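Local structure of B-agarase (Saccharophagus degradans, 4BQ2) at residues Y112-S117 and R150-M155; G137-P142 and S662-L667; Q174-D179 and Y629-P634; P254-T259 and G278-A283; D425-P430 and S480-G485. The protein hydrolyses agarose as a family 50 exo-beta-agarase, a glycoside hydrolase whose catalytic module pairs a carbohydrate-binding-module-like domain with a glycosidase domain. One frame throughout, in Å; residues are numbered along the deposited sequence.

How the interactions relate
From the N terminus, interaction 1 closes first: 112-117 and 150-155 are neighbouring parallel strands of the CBM-like domain. The long connection between them contains 137-142, which meets 662-667 far along the chain, so interactions 1 and 2 cross, and they touch where W154 meets S140 and H664. Interaction 3 (174-179 with 629-634) makes a second bridge from the CBM-like domain to the glycosidase part; it lies within the span of interaction 2 and touches it through L667 and Y629. Inside interaction 3's span, interaction 4 ties a loop to the turn before strand 280-287, then interaction 5 joins the starts of strands 431-435 and 483-488; they meet where Y281 packs against P430 and V484.

Interaction 1. Residues Y112-S117 and R150-M155; sequences YYAKLS and RQFVWM
Y112 and Y113 pair with R150 and Q151 as two neighbouring parallel strands. The backbone supplies two hydrogen bonds: Y113 N donates a hydrogen bond to R150 O at 2.8 Å, and F152 N donates one to Y113 O, also at 2.8 Å. Y113 is thus gripped through both its N-H and its carbonyl, the alternation expected of parallel pairing.

Among the side chains, Y112 and R150 emerge on the same face of the sheet and run alongside each other, pointing the same way. R150 NH1 reaches the ring edge of Y112 and donates to its OH at 3.0 Å, with a bent N-H...O angle of 140°; its NH2 makes a salt bridge to D103, which suits arginine's several donors. On the other face, Y113 takes the hindered chi1 of 63°, which lays its ring over Q151: Q151 CA sits 3.9 Å from the ring centroid as a CH-pi contact. Apolar packing follows where F152 CE2 meets Y112 CB at 3.7 Å.

Strand 70-79 pairs with 110-115, and strand 97-104 pairs with 150-155. W145 stacks on Y113, while L88 of strand 84-92 packs against both A114 and F152.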
# COMPACT_ATOMS: atom_id res chain seq x y z
N TYR A 112 -9.58 -18.78 -14.84
CA TYR A 112 -9.62 -17.71 -13.87
C TYR A 112 -11.04 -17.18 -13.75
O TYR A 112 -11.71 -17.00 -14.77
CB TYR A 112 -8.67 -16.57 -14.30
CG TYR A 112 -7.22 -16.95 -14.22
CD1 TYR A 112 -6.56 -17.59 -15.28
CD2 TYR A 112 -6.50 -16.68 -13.06
CE1 TYR A 112 -5.24 -17.96 -15.20
CE2 TYR A 112 -5.18 -17.02 -12.96
CZ TYR A 112 -4.55 -17.69 -14.02
OH TYR A 112 -3.20 -18.00 -13.88
N TYR A 113 -11.52 -16.89 -12.55
CA TYR A 113 -12.88 -16.35 -12.48
C TYR A 113 -13.04 -15.12 -11.63
O TYR A 113 -12.32 -14.94 -10.64
CB TYR A 113 -13.92 -17.42 -12.06
CG TYR A 113 -13.70 -17.98 -10.66
CD1 TYR A 113 -12.86 -19.07 -10.45
CD2 TYR A 113 -14.37 -17.44 -9.57
CE1 TYR A 113 -12.67 -19.61 -9.18
CE2 TYR A 113 -14.19 -17.96 -8.29
CZ TYR A 113 -13.34 -19.04 -8.10
OH TYR A 113 -13.17 -19.54 -6.83
N ALA A 114 -14.01 -14.30 -12.02
CA ALA A 114 -14.39 -13.13 -11.28
C ALA A 114 -15.88 -13.17 -11.06
O ALA A 114 -16.68 -13.15 -12.01
CB ALA A 114 -13.98 -11.86 -12.04
N LYS A 115 -16.27 -13.23 -9.79
CA LYS A 115 -17.68 -13.24 -9.41
C LYS A 115 -18.42 -12.00 -9.93
O LYS A 115 -17.91 -10.90 -9.82
CB LYS A 115 -17.79 -13.38 -7.89
CG LYS A 115 -17.61 -14.80 -7.38
CD LYS A 115 -17.39 -14.76 -5.88
CE LYS A 115 -17.21 -16.15 -5.30
NZ LYS A 115 -16.26 -16.00 -4.16
N LEU A 116 -19.60 -12.19 -10.53
CA LEU A 116 -20.43 -11.07 -10.91
C LEU A 116 -21.52 -10.82 -9.89
O LEU A 116 -22.01 -9.70 -9.76
CB LEU A 116 -21.12 -11.37 -12.23
CG LEU A 116 -20.23 -11.50 -13.46
CD1 LEU A 116 -21.07 -11.98 -14.62
CD2 LEU A 116 -19.56 -10.18 -13.80
N SER A 117 -21.93 -11.90 -9.24
CA SER A 117 -23.05 -11.91 -8.27
C SER A 117 -22.93 -13.15 -7.37
O SER A 117 -22.27 -14.13 -7.72
CB SER A 117 -24.37 -11.99 -9.02
OG SER A 117 -24.39 -13.18 -9.82
N ARG A 150 -8.69 -20.63 -10.62
CA ARG A 150 -8.14 -19.54 -9.82
C ARG A 150 -9.08 -18.36 -9.73
O ARG A 150 -9.55 -17.87 -10.74
CB ARG A 150 -6.80 -19.11 -10.39
CG ARG A 150 -5.77 -20.24 -10.40
CD ARG A 150 -4.39 -19.70 -10.69
NE ARG A 150 -3.87 -18.87 -9.59
CZ ARG A 150 -2.94 -17.94 -9.76
NH1 ARG A 150 -2.41 -17.72 -10.97
NH2 ARG A 150 -2.51 -17.24 -8.71
N GLN A 151 -9.32 -17.87 -8.53
CA GLN A 151 -10.22 -16.74 -8.33
C GLN A 151 -9.45 -15.43 -8.49
O GLN A 151 -8.43 -15.24 -7.81
CB GLN A 151 -10.90 -16.80 -6.94
CG GLN A 151 -11.90 -15.66 -6.81
CD GLN A 151 -12.81 -15.70 -5.60
OE1 GLN A 151 -12.46 -16.18 -4.51
NE2 GLN A 151 -13.98 -15.11 -5.77
N PHE A 152 -9.88 -14.54 -9.39
CA PHE A 152 -9.29 -13.19 -9.47
C PHE A 152 -9.41 -12.58 -8.08
O PHE A 152 -10.45 -12.75 -7.39
CB PHE A 152 -10.05 -12.29 -10.45
CG PHE A 152 -9.49 -12.24 -11.86
CD1 PHE A 152 -8.54 -11.28 -12.22
CD2 PHE A 152 -9.98 -13.09 -12.87
CE1 PHE A 152 -8.04 -11.19 -13.52
CE2 PHE A 152 -9.49 -13.01 -14.17
CZ PHE A 152 -8.53 -12.06 -14.51
N VAL A 153 -8.38 -11.87 -7.66
CA VAL A 153 -8.34 -11.39 -6.28
C VAL A 153 -9.04 -10.05 -6.20
O VAL A 153 -8.83 -9.20 -7.06
CB VAL A 153 -6.89 -11.21 -5.83
CG1 VAL A 153 -6.77 -10.67 -4.42
CG2 VAL A 153 -6.15 -12.54 -5.96
N TRP A 154 -9.78 -9.81 -5.12
CA TRP A 154 -10.44 -8.53 -4.96
C TRP A 154 -9.42 -7.43 -4.70
O TRP A 154 -8.53 -7.59 -3.86
CB TRP A 154 -11.43 -8.57 -3.79
CG TRP A 154 -12.15 -7.28 -3.64
CD1 TRP A 154 -11.98 -6.35 -2.65
CD2 TRP A 154 -13.14 -6.75 -4.52
NE1 TRP A 154 -12.80 -5.26 -2.87
CE2 TRP A 154 -13.53 -5.49 -4.01
CE3 TRP A 154 -13.75 -7.23 -5.70
CZ2 TRP A 154 -14.52 -4.70 -4.62
CZ3 TRP A 154 -14.75 -6.43 -6.32
CH2 TRP A 154 -15.11 -5.18 -5.78
N MET A 155 -9.58 -6.30 -5.40
CA MET A 155 -8.74 -5.12 -5.24
C MET A 155 -9.55 -3.95 -4.68
O MET A 155 -9.31 -3.47 -3.54
CB MET A 155 -8.04 -4.76 -6.57
CG MET A 155 -7.17 -5.89 -7.12
SD MET A 155 -5.73 -6.27 -6.08
CE MET A 155 -4.60 -5.01 -6.69

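Interaction 2. Residues G137-P142 and S662-L667; sequences GLRSNP and SYHPGL
The ring of Y663 lies against P142 and L138, while H664, the next residue, turns its ring to S140 and R139. P142 covers one face of the tyrosine: its CD stands 4.0 Å from the ring centroid and only 13° off the normal, a CH-pi contact that suits proline, whose CD hydrogens are polarised by the neighbouring nitrogen. L138 comes in obliquely, its CD2 branch reaching Y663 CD2 at 3.6 Å. H664 CG lies opposite the backbone N (chi1 -161°), which carries the imidazole to the serine, where CD2 meets S140 CB at 3.4 Å. R139 touches the same ring atom with its aliphatic CG, and its bent chain then takes the guanidinium away to the backbone of D712.

No direct hydrogen bond joins the two segments. A water links them instead, accepting from S140 OG at 2.6 Å and donating to N141 O and to Y663 O; S140 OG also accepts from W154 N. Within 662-667, G666 N donates to H664 ND1 at 3.0 Å, which fixes the rotation of the imidazole and implies that this nitrogen carries no proton. The interface between the domains therefore combines apolar ring packing with a water that receives from one hydroxyl and gives to two backbone carbonyls.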
# COMPACT_ATOMS: atom_id res chain seq x y z
N GLY A 137 -13.91 -9.02 6.65
CA GLY A 137 -12.78 -8.20 7.12
C GLY A 137 -11.45 -8.65 6.56
O GLY A 137 -10.39 -8.29 7.10
N LEU A 138 -11.51 -9.42 5.47
CA LEU A 138 -10.36 -9.79 4.66
C LEU A 138 -10.42 -8.98 3.36
O LEU A 138 -11.52 -8.81 2.81
CB LEU A 138 -10.43 -11.27 4.33
CG LEU A 138 -9.85 -12.22 5.40
CD1 LEU A 138 -10.66 -12.19 6.68
CD2 LEU A 138 -9.78 -13.62 4.81
N ARG A 139 -9.27 -8.47 2.88
CA ARG A 139 -9.25 -7.70 1.63
C ARG A 139 -9.68 -8.58 0.48
O ARG A 139 -10.33 -8.13 -0.44
CB ARG A 139 -7.85 -7.10 1.34
CG ARG A 139 -7.86 -6.12 0.15
CD ARG A 139 -8.88 -5.00 0.37
NE ARG A 139 -8.71 -4.36 1.68
CZ ARG A 139 -7.99 -3.26 1.91
NH1 ARG A 139 -7.40 -2.61 0.91
NH2 ARG A 139 -7.91 -2.78 3.15
N SER A 140 -9.29 -9.85 0.54
CA SER A 140 -9.82 -10.86 -0.36
C SER A 140 -9.98 -12.13 0.45
O SER A 140 -9.20 -12.42 1.39
CB SER A 140 -8.90 -11.09 -1.56
OG SER A 140 -9.65 -11.52 -2.68
N ASN A 141 -11.00 -12.89 0.06
CA ASN A 141 -11.41 -14.06 0.79
C ASN A 141 -10.82 -15.32 0.25
O ASN A 141 -10.44 -15.38 -0.93
CB ASN A 141 -12.96 -14.18 0.73
CG ASN A 141 -13.65 -13.42 1.85
OD1 ASN A 141 -13.01 -12.98 2.80
ND2 ASN A 141 -14.97 -13.24 1.73
N PRO A 142 -10.82 -16.37 1.08
CA PRO A 142 -10.59 -17.68 0.49
C PRO A 142 -11.73 -17.95 -0.49
O PRO A 142 -12.78 -17.32 -0.36
CB PRO A 142 -10.65 -18.65 1.69
CG PRO A 142 -11.28 -17.88 2.80
CD PRO A 142 -11.08 -16.42 2.53
N SER A 662 -1.27 -17.45 1.42
CA SER A 662 -2.04 -16.21 1.49
C SER A 662 -3.26 -16.21 0.58
O SER A 662 -3.23 -16.72 -0.51
CB SER A 662 -1.16 -14.99 1.13
OG SER A 662 -1.87 -13.80 1.42
N TYR A 663 -4.32 -15.54 1.01
CA TYR A 663 -5.48 -15.34 0.14
C TYR A 663 -5.33 -14.16 -0.81
O TYR A 663 -6.18 -13.96 -1.66
CB TYR A 663 -6.71 -15.07 0.99
CG TYR A 663 -6.97 -16.12 2.05
CD1 TYR A 663 -6.87 -17.48 1.75
CD2 TYR A 663 -7.33 -15.76 3.35
CE1 TYR A 663 -7.12 -18.45 2.69
CE2 TYR A 663 -7.57 -16.73 4.31
CZ TYR A 663 -7.47 -18.07 3.98
OH TYR A 663 -7.70 -19.05 4.95
N HIS A 664 -4.28 -13.38 -0.63
CA HIS A 664 -4.13 -12.13 -1.38
C HIS A 664 -2.64 -11.86 -1.47
O HIS A 664 -1.94 -11.85 -0.45
CB HIS A 664 -4.81 -10.99 -0.62
CG HIS A 664 -5.11 -9.79 -1.46
ND1 HIS A 664 -4.19 -9.22 -2.33
CD2 HIS A 664 -6.22 -9.02 -1.54
CE1 HIS A 664 -4.75 -8.19 -2.94
NE2 HIS A 664 -5.98 -8.04 -2.47
N PRO A 665 -2.15 -11.69 -2.70
CA PRO A 665 -0.73 -11.44 -2.89
C PRO A 665 -0.30 -10.05 -2.43
O PRO A 665 0.84 -9.89 -2.01
CB PRO A 665 -0.53 -11.62 -4.39
CG PRO A 665 -1.87 -11.66 -5.01
CD PRO A 665 -2.91 -11.75 -3.96
N GLY A 666 -1.23 -9.10 -2.42
CA GLY A 666 -0.89 -7.69 -2.21
C GLY A 666 -1.20 -6.85 -3.46
O GLY A 666 -1.97 -7.26 -4.31
N LEU A 667 -0.58 -5.68 -3.59
CA LEU A 667 -0.85 -4.78 -4.74
C LEU A 667 -0.26 -5.20 -6.10
O LEU A 667 -0.83 -4.95 -7.17
CB LEU A 667 -0.45 -3.32 -4.38
CG LEU A 667 -1.37 -2.77 -3.28
CD1 LEU A 667 -0.86 -1.47 -2.66
CD2 LEU A 667 -2.81 -2.58 -3.80
O HOH W 1 -8.73 -13.92 -2.59

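Interaction 3. Residues Q174-D179 and Y629-P634; sequences QSAMHD and YKEGLP
S175 and A176 pass E631 and P634 as two irregular loops, with CA atoms of A176 and E631 5.3 Å apart. S175 adopts left-handed backbone angles (45/46), bending the chain where strand 166-174 ends, and no direct hydrogen bond crosses. Water serves instead: one molecule donates to Q174 O and accepts from E631 N at 2.8 Å, while another accepts from M177 N and donates to E631 OE1, each at 2.7 Å.

The small S175 fits between two larger groups, its CB lying 3.5 Å from P634 CG and 3.8 Å from K630 CD. K630 bends at chi2 (-68°), bringing its aliphatic chain alongside the serine; its NZ then shares a third water with Q174 OE1 and forms a salt bridge with D606. M177 curls at chi2 and chi3 over G632, where CE approaches the glycine C at 3.4 Å. Glycine suits this place, since a CB there would run into the sulfur. E631 is likewise held by a salt bridge to K180.

The contact joins the turn between strands 166-174 and 180-191 to the loop after strand 624-627. Helix 673-688 flanks it, with S686 against M177 and M679 against E631.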
# COMPACT_ATOMS: atom_id res chain seq x y z
N GLN A 174 -0.15 -2.77 -16.54
CA GLN A 174 0.12 -1.38 -16.15
C GLN A 174 1.53 -1.19 -15.59
O GLN A 174 1.98 -1.99 -14.77
CB GLN A 174 -0.92 -0.95 -15.10
CG GLN A 174 -2.34 -1.02 -15.64
CD GLN A 174 -3.43 -0.68 -14.64
OE1 GLN A 174 -3.21 -0.04 -13.60
NE2 GLN A 174 -4.63 -1.12 -14.96
N SER A 175 2.23 -0.14 -16.05
CA SER A 175 3.57 0.19 -15.58
C SER A 175 4.51 -1.01 -15.46
O SER A 175 5.18 -1.18 -14.45
CB SER A 175 3.49 0.92 -14.23
OG SER A 175 2.89 2.20 -14.42
N ALA A 176 4.53 -1.86 -16.49
CA ALA A 176 5.46 -2.96 -16.57
C ALA A 176 6.87 -2.49 -16.94
O ALA A 176 7.06 -1.34 -17.42
CB ALA A 176 4.94 -3.97 -17.59
N MET A 177 7.85 -3.36 -16.69
CA MET A 177 9.24 -3.12 -17.12
C MET A 177 9.58 -3.94 -18.34
O MET A 177 10.66 -3.76 -18.90
CB MET A 177 10.21 -3.46 -16.01
CG MET A 177 10.01 -2.64 -14.74
SD MET A 177 10.54 -0.91 -14.94
CE MET A 177 8.97 -0.10 -15.11
N HIS A 178 8.66 -4.81 -18.76
CA HIS A 178 8.89 -5.73 -19.87
C HIS A 178 7.61 -5.83 -20.69
O HIS A 178 6.51 -5.69 -20.15
CB HIS A 178 9.17 -7.14 -19.35
CG HIS A 178 10.29 -7.23 -18.36
ND1 HIS A 178 11.60 -7.00 -18.69
CD2 HIS A 178 10.28 -7.59 -17.05
CE1 HIS A 178 12.36 -7.19 -17.63
NE2 HIS A 178 11.59 -7.54 -16.62
N ASP A 179 7.76 -6.15 -21.97
CA ASP A 179 6.63 -6.59 -22.79
C ASP A 179 6.09 -7.88 -22.20
O ASP A 179 6.87 -8.75 -21.84
CB ASP A 179 7.10 -6.88 -24.23
CG ASP A 179 7.43 -5.60 -25.00
OD1 ASP A 179 7.02 -4.51 -24.56
OD2 ASP A 179 8.08 -5.71 -26.06
N TYR A 629 3.50 1.37 -5.96
CA TYR A 629 3.29 -0.05 -6.08
C TYR A 629 3.03 -0.40 -7.54
O TYR A 629 1.89 -0.47 -7.98
CB TYR A 629 2.12 -0.46 -5.21
CG TYR A 629 2.38 -0.34 -3.70
CD1 TYR A 629 3.04 -1.36 -3.02
CD2 TYR A 629 1.88 0.72 -2.98
CE1 TYR A 629 3.25 -1.28 -1.64
CE2 TYR A 629 2.10 0.82 -1.60
CZ TYR A 629 2.77 -0.20 -0.94
OH TYR A 629 2.96 -0.14 0.45
N LYS A 630 4.10 -0.66 -8.26
CA LYS A 630 4.08 -0.96 -9.69
C LYS A 630 5.22 -1.96 -9.87
O LYS A 630 5.90 -2.31 -8.90
CB LYS A 630 4.40 0.32 -10.51
CG LYS A 630 3.52 1.53 -10.23
CD LYS A 630 2.06 1.33 -10.69
CE LYS A 630 1.23 2.51 -10.21
NZ LYS A 630 -0.20 2.20 -9.99
N GLU A 631 5.40 -2.45 -11.08
CA GLU A 631 6.54 -3.32 -11.41
C GLU A 631 7.90 -2.62 -11.54
O GLU A 631 8.96 -3.25 -11.50
CB GLU A 631 6.20 -4.18 -12.64
CG GLU A 631 5.07 -5.17 -12.24
CD GLU A 631 4.58 -6.09 -13.37
OE1 GLU A 631 5.35 -6.38 -14.31
OE2 GLU A 631 3.42 -6.58 -13.27
N GLY A 632 7.85 -1.31 -11.68
CA GLY A 632 9.05 -0.48 -11.63
C GLY A 632 8.67 0.96 -11.85
O GLY A 632 7.50 1.37 -11.62
N LEU A 633 9.66 1.73 -12.28
CA LEU A 633 9.51 3.15 -12.48
C LEU A 633 9.58 3.45 -13.98
O LEU A 633 10.66 3.66 -14.53
CB LEU A 633 10.61 3.92 -11.71
CG LEU A 633 10.74 3.66 -10.21
CD1 LEU A 633 11.75 4.70 -9.66
CD2 LEU A 633 9.40 3.73 -9.44
N PRO A 634 8.40 3.48 -14.66
CA PRO A 634 8.41 3.65 -16.13
C PRO A 634 8.87 5.06 -16.51
O PRO A 634 8.55 6.05 -15.79
CB PRO A 634 6.94 3.45 -16.53
CG PRO A 634 6.28 2.81 -15.33
CD PRO A 634 7.04 3.34 -14.13
O HOH W 2 2.81 -2.57 -12.24
O HOH W 3 -0.83 0.90 -12.18
O HOH W 4 7.62 -5.84 -15.61

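Interaction 4. Residues P254-T259 and G278-A283; sequences PKLKAT and GYPYFA
P254 begins a loop that packs against the turn of the beta hairpin formed by strands 270-274 and 280-287, in a mixed six-stranded sheet. Its carbonyl O faces P280 CD at 3.4 Å and is buried there with no polar partner in the model. K255 follows, stretching across the ring of Y279: its CD lies over one face, 3.9 Å from the centroid, in a CH-pi contact. A bend at chi3 (86°) then turns NZ to the phenol oxygen, where it donates to Y279 OH at 3.2 Å, so the long lysine uses both its greasy shaft and its charged end. L256 supplies the backbone link, short and nearly straight: its N donates to G278 O at 2.6 Å, with an N-H...O angle of 172°. Its CD2 meets P280 CG at 4.0 Å, and the side chain also packs on I267 of strand 263-267 and V274 of strand 270-274. Glycine fits at G278, whose positive phi and closeness to L256 O would crowd any side chain. Beyond K257, A258 sets its CB 3.9 Å from G278 N.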
# COMPACT_ATOMS: atom_id res chain seq x y z
N PRO A 254 34.36 8.18 -4.04
CA PRO A 254 35.19 9.08 -3.24
C PRO A 254 34.45 9.63 -2.02
O PRO A 254 33.22 9.67 -2.00
CB PRO A 254 35.50 10.21 -4.22
CG PRO A 254 34.26 10.29 -5.06
CD PRO A 254 33.72 8.88 -5.17
N LYS A 255 35.22 10.05 -1.02
CA LYS A 255 34.67 10.60 0.20
C LYS A 255 34.38 12.07 -0.03
O LYS A 255 35.20 12.80 -0.58
CB LYS A 255 35.61 10.33 1.39
CG LYS A 255 35.15 10.95 2.71
CD LYS A 255 35.60 10.16 3.92
CE LYS A 255 36.98 10.54 4.39
NZ LYS A 255 37.49 9.46 5.29
N LEU A 256 33.18 12.51 0.36
CA LEU A 256 32.80 13.91 0.19
C LEU A 256 32.88 14.59 1.54
O LEU A 256 33.35 14.00 2.50
CB LEU A 256 31.37 14.02 -0.37
CG LEU A 256 30.93 13.49 -1.74
CD1 LEU A 256 31.98 13.70 -2.81
CD2 LEU A 256 30.53 12.02 -1.63
N LYS A 257 32.40 15.83 1.63
CA LYS A 257 32.47 16.59 2.89
C LYS A 257 31.64 15.87 3.97
O LYS A 257 30.49 15.53 3.70
CB LYS A 257 31.94 18.01 2.65
CG LYS A 257 32.14 18.97 3.84
CD LYS A 257 31.90 20.43 3.40
CE LYS A 257 31.84 21.34 4.63
NZ LYS A 257 33.00 21.21 5.54
N ALA A 258 32.22 15.63 5.15
CA ALA A 258 31.50 14.96 6.27
C ALA A 258 30.87 16.03 7.18
O ALA A 258 31.58 16.94 7.65
CB ALA A 258 32.50 14.14 7.08
N THR A 259 29.55 15.96 7.42
CA THR A 259 28.92 16.97 8.26
C THR A 259 28.50 16.40 9.60
O THR A 259 28.05 17.15 10.48
CB THR A 259 27.65 17.54 7.61
OG1 THR A 259 26.68 16.49 7.51
CG2 THR A 259 27.96 18.12 6.18
N GLY A 278 30.80 11.18 5.22
CA GLY A 278 31.09 11.70 3.88
C GLY A 278 31.10 10.66 2.78
O GLY A 278 31.49 10.95 1.63
N TYR A 279 30.68 9.43 3.09
CA TYR A 279 30.68 8.34 2.07
C TYR A 279 29.37 8.33 1.32
O TYR A 279 28.31 8.59 1.93
CB TYR A 279 30.94 6.96 2.69
CG TYR A 279 32.29 6.87 3.34
CD1 TYR A 279 33.41 6.52 2.59
CD2 TYR A 279 32.44 7.13 4.70
CE1 TYR A 279 34.67 6.46 3.18
CE2 TYR A 279 33.70 7.05 5.31
CZ TYR A 279 34.80 6.72 4.55
OH TYR A 279 36.03 6.65 5.15
N PRO A 280 29.42 8.09 -0.00
CA PRO A 280 28.17 8.10 -0.74
C PRO A 280 27.23 7.03 -0.16
O PRO A 280 27.71 5.97 0.28
CB PRO A 280 28.59 7.74 -2.18
CG PRO A 280 30.05 8.11 -2.26
CD PRO A 280 30.60 7.90 -0.88
N TYR A 281 25.94 7.32 -0.14
CA TYR A 281 24.96 6.45 0.51
C TYR A 281 23.70 6.30 -0.37
O TYR A 281 23.31 7.23 -1.08
CB TYR A 281 24.61 7.03 1.91
CG TYR A 281 23.64 6.20 2.77
CD1 TYR A 281 24.09 5.14 3.54
CD2 TYR A 281 22.29 6.52 2.80
CE1 TYR A 281 23.21 4.41 4.34
CE2 TYR A 281 21.39 5.78 3.58
CZ TYR A 281 21.85 4.74 4.33
OH TYR A 281 20.96 4.02 5.11
N PHE A 282 23.05 5.14 -0.26
CA PHE A 282 21.86 4.81 -1.04
C PHE A 282 21.00 3.92 -0.12
O PHE A 282 21.49 2.93 0.45
CB PHE A 282 22.22 4.11 -2.37
CG PHE A 282 21.02 3.83 -3.26
CD1 PHE A 282 20.31 2.62 -3.14
CD2 PHE A 282 20.62 4.74 -4.22
CE1 PHE A 282 19.22 2.36 -3.96
CE2 PHE A 282 19.52 4.50 -5.05
CZ PHE A 282 18.81 3.30 -4.92
N ALA A 283 19.75 4.34 0.10
CA ALA A 283 18.95 3.74 1.13
C ALA A 283 18.16 2.53 0.62
O ALA A 283 17.40 2.63 -0.34
CB ALA A 283 18.00 4.79 1.72

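Interaction 5. Residues D425-P430 and S480-G485; sequences DNNRIP and SPWCVG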
# COMPACT_ATOMS: atom_id res chain seq x y z
N ASP A 425 18.61 3.34 18.98
CA ASP A 425 19.97 3.35 19.50
C ASP A 425 20.78 2.11 19.16
O ASP A 425 21.76 1.81 19.84
CB ASP A 425 19.99 3.62 21.02
CG ASP A 425 19.35 2.50 21.83
OD1 ASP A 425 18.67 1.65 21.24
OD2 ASP A 425 19.53 2.48 23.07
N ASN A 426 20.40 1.37 18.12
CA ASN A 426 21.09 0.11 17.82
C ASN A 426 22.53 0.35 17.45
O ASN A 426 23.39 -0.45 17.75
CB ASN A 426 20.33 -0.68 16.75
CG ASN A 426 20.63 -0.20 15.35
OD1 ASN A 426 21.65 -0.57 14.79
ND2 ASN A 426 19.76 0.64 14.79
N ASN A 427 22.79 1.50 16.83
CA ASN A 427 24.14 1.96 16.52
C ASN A 427 24.94 0.97 15.65
O ASN A 427 26.15 0.89 15.75
CB ASN A 427 24.90 2.35 17.81
CG ASN A 427 24.28 3.54 18.49
OD1 ASN A 427 23.44 4.25 17.90
ND2 ASN A 427 24.66 3.78 19.75
N ARG A 428 24.25 0.24 14.77
CA ARG A 428 24.92 -0.71 13.86
C ARG A 428 24.36 -0.54 12.43
O ARG A 428 25.01 -0.92 11.44
CB ARG A 428 24.71 -2.17 14.35
CG ARG A 428 25.42 -2.54 15.67
CD ARG A 428 24.70 -3.72 16.35
NE ARG A 428 24.89 -4.85 15.50
CZ ARG A 428 24.13 -5.92 15.33
NH1 ARG A 428 22.99 -6.19 15.99
NH2 ARG A 428 24.59 -6.76 14.44
N ILE A 429 23.15 -0.01 12.33
CA ILE A 429 22.52 0.22 11.02
C ILE A 429 21.65 1.50 11.13
O ILE A 429 20.99 1.72 12.15
CB ILE A 429 21.67 -1.00 10.54
CG1 ILE A 429 21.24 -0.80 9.07
CG2 ILE A 429 20.46 -1.23 11.47
CD1 ILE A 429 20.51 -2.02 8.49
N PRO A 430 21.72 2.37 10.10
CA PRO A 430 20.93 3.60 10.17
C PRO A 430 19.44 3.31 10.11
O PRO A 430 19.03 2.21 9.72
CB PRO A 430 21.34 4.35 8.88
CG PRO A 430 22.67 3.78 8.52
CD PRO A 430 22.55 2.33 8.89
N SER A 480 20.57 11.74 16.82
CA SER A 480 21.56 10.68 16.43
C SER A 480 21.97 10.81 14.97
O SER A 480 21.11 10.98 14.10
CB SER A 480 20.96 9.26 16.60
OG SER A 480 21.92 8.28 16.21
N PRO A 481 23.28 10.70 14.67
CA PRO A 481 23.74 10.65 13.26
C PRO A 481 23.18 9.43 12.54
O PRO A 481 23.17 9.42 11.31
CB PRO A 481 25.26 10.47 13.37
CG PRO A 481 25.46 9.80 14.73
CD PRO A 481 24.40 10.44 15.61
N TRP A 482 22.73 8.42 13.29
CA TRP A 482 22.21 7.19 12.65
C TRP A 482 20.84 7.40 12.04
O TRP A 482 20.37 6.55 11.27
CB TRP A 482 22.15 6.03 13.64
CG TRP A 482 23.46 5.58 14.10
CD1 TRP A 482 24.15 6.01 15.21
CD2 TRP A 482 24.28 4.62 13.45
NE1 TRP A 482 25.38 5.35 15.27
CE2 TRP A 482 25.46 4.48 14.22
CE3 TRP A 482 24.14 3.85 12.28
CZ2 TRP A 482 26.50 3.61 13.86
CZ3 TRP A 482 25.17 2.97 11.93
CH2 TRP A 482 26.34 2.87 12.71
N CYS A 483 20.17 8.50 12.39
CA CYS A 483 18.88 8.77 11.76
C CYS A 483 19.07 9.42 10.39
O CYS A 483 19.50 10.57 10.30
CB CYS A 483 17.99 9.62 12.66
SG CYS A 483 16.44 10.14 11.89
N VAL A 484 18.67 8.72 9.33
CA VAL A 484 18.87 9.21 7.96
C VAL A 484 17.98 10.43 7.71
O VAL A 484 18.38 11.44 7.12
CB VAL A 484 18.59 8.11 6.89
CG1 VAL A 484 18.86 8.63 5.47
CG2 VAL A 484 19.46 6.87 7.14
N GLY A 485 16.76 10.36 8.20
CA GLY A 485 15.83 11.44 7.96
C GLY A 485 14.50 11.14 8.60
O GLY A 485 14.30 10.07 9.17
O HOH W 5 21.72 6.47 17.79
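W482 and N427 are brought together by similar first torsions: in each, CG lies opposite its own carbonyl carbon (chi1 -66° and -65°). The indole is thereby swung against the backbone of 427-430, and the asparagine amide is set above the rim of its pyrrole part, the two planes 23° apart.

N427 CA sits over one face of the five-membered ring, 3.9 Å from its centroid, a CH-pi contact, and R428 N lies on the same side, above the six-membered part. N427 OD1 comes within 3.3 Å of W482 CD1; its approach to NE1 has too poor an angle for a hydrogen bond. P430 takes the other end of the indole, its CG 4.0 Å from W482 CE3, while its CB meets V484 CG2 at 3.6 Å. Rigid and apolar, proline suits this wedged place.

N426 OD1 accepts from R428 N at 2.7 Å, an Asx turn, and also from I429 N, in its carbonyl plane. S480 OG accepts from W482 N at 3.0 Å, an ST turn.

The contact packs the loop leading into strand 431-435 against the turn before strand 483-488, its neighbour in a parallel sheet. No hydrogen bond crosses directly, though a water 2.8 Å from N427 OD1 also lies next to S480 OG. Cohesion rests on the indole lying against backbone and proline, while N426 and S480 hold the two turns in shape.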